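Local structure of enoyl CoA hydratase/isomerase (Crotonase) (Legionella pneumophila subsp. pneumophila, 3I47) at residues Gln71-Ala74 and Asn75-Glu78. The protein is probably an enoyl-CoA hydratase or isomerase of the crotonase family, acting on the double bond of fatty acyl-CoA thioesters. Residues are numbered along the deposited sequence; the frame is centred on the assembly and turned at random.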
# COMPACT_ATOMS: atom_id res chain seq x y z
N GLN A 71 -17.99 19.76 -1.27
CA GLN A 71 -19.19 20.56 -1.10
C GLN A 71 -20.38 19.68 -0.68
O GLN A 71 -21.18 20.07 0.20
CB GLN A 71 -19.52 21.34 -2.38
CG GLN A 71 -20.81 22.18 -2.26
CD GLN A 71 -20.74 23.26 -1.17
OE1 GLN A 71 -20.23 24.37 -1.41
NE2 GLN A 71 -21.28 22.96 0.02
N SER A 72 -20.49 18.49 -1.27
CA SER A 72 -21.55 17.55 -0.90
C SER A 72 -21.38 17.13 0.56
O SER A 72 -22.34 17.14 1.34
CB SER A 72 -21.52 16.32 -1.80
OG SER A 72 -21.79 16.69 -3.13
N MET A 73 -20.16 16.75 0.93
CA MET A 73 -19.87 16.27 2.27
C MET A 73 -20.11 17.33 3.36
O MET A 73 -20.55 17.00 4.46
CB MET A 73 -18.43 15.72 2.33
CG MET A 73 -17.93 15.33 3.72
SD MET A 73 -17.30 16.72 4.75
CE MET A 73 -15.65 16.88 4.06
N ALA A 74 -19.85 18.60 3.03
CA ALA A 74 -20.08 19.69 3.99
C ALA A 74 -21.53 19.73 4.45
O ALA A 74 -21.83 20.19 5.56
CB ALA A 74 -19.68 21.02 3.37
N ASN A 75 -22.43 19.24 3.60
CA ASN A 75 -23.86 19.23 3.91
C ASN A 75 -24.39 17.90 4.46
O ASN A 75 -25.59 17.78 4.77
CB ASN A 75 -24.67 19.67 2.67
CG ASN A 75 -24.41 21.13 2.28
OD1 ASN A 75 -24.36 21.47 1.09
ND2 ASN A 75 -24.23 21.99 3.28
N PHE A 76 -23.52 16.90 4.57
CA PHE A 76 -23.93 15.61 5.15
C PHE A 76 -24.27 15.70 6.63
O PHE A 76 -23.65 16.46 7.38
CB PHE A 76 -22.82 14.56 5.01
CG PHE A 76 -22.61 14.03 3.61
CD1 PHE A 76 -23.54 14.24 2.59
CD2 PHE A 76 -21.49 13.24 3.35
CE1 PHE A 76 -23.31 13.71 1.30
CE2 PHE A 76 -21.25 12.71 2.08
CZ PHE A 76 -22.18 12.93 1.06
N THR A 77 -25.23 14.89 7.05
CA THR A 77 -25.46 14.63 8.47
C THR A 77 -24.33 13.75 9.03
O THR A 77 -23.51 13.19 8.27
CB THR A 77 -26.79 13.87 8.70
OG1 THR A 77 -26.69 12.57 8.10
CG2 THR A 77 -27.98 14.63 8.11
N GLU A 78 -24.30 13.59 10.35
CA GLU A 78 -23.28 12.75 10.97
C GLU A 78 -23.38 11.30 10.47
O GLU A 78 -22.37 10.67 10.17
CB GLU A 78 -23.38 12.82 12.50
CG GLU A 78 -22.19 12.20 13.24
CD GLU A 78 -22.21 12.48 14.74
OE1 GLU A 78 -23.12 13.19 15.21
OE2 GLU A 78 -21.31 11.98 15.45
O HOH W 1 -22.30 24.12 2.65
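With CG anti to its own carbonyl carbon (chi1 -73°), F76 swings its ring back over the last turn of the helix, where M73 lies beneath it; the bend at chi2 of Q71 (62°) brings its amide round toward that of N75. The CA of M73 stands 3.8 Å from the F76 ring centroid, close to the ring normal, which makes a CH-pi contact over one face. Beside it, the S72 carbonyl O comes within 3.4 Å of F76 CD1. M73 also lends its CB, 4.1 Å from F76 CD2, and its side chain, which meets the ring through CB and CG, runs at about a right angle to it. A flat aromatic group suits this place, since its face can lie over the CA of M73 and beside the S72 carbonyl.

The backbone here makes two consecutive i to i+3 bonds, N75 N to S72 O at 3.1 Å and F76 N to M73 O at 3.0 Å, which carry the chain out of helix 67-74 in a 3-10-like turn.

On the solvent side, Q71 and N75 hold their amide planes 22° apart. One water accepts from both, 3.1 Å from Q71 NE2 and 2.9 Å from N75 ND2, and so bridges two polar side chains suited to an exposed surface.

The chain then turns into the next helix: T77 is its N-cap, its OG1 capping a backbone N of the following turn, while E80 OE1 accepts from T77 N, as in a capping box. M73 and F76 touch N81, and F76 also D84, so this surface corner packs the end of helix 67-74 against the start of helix 78-97.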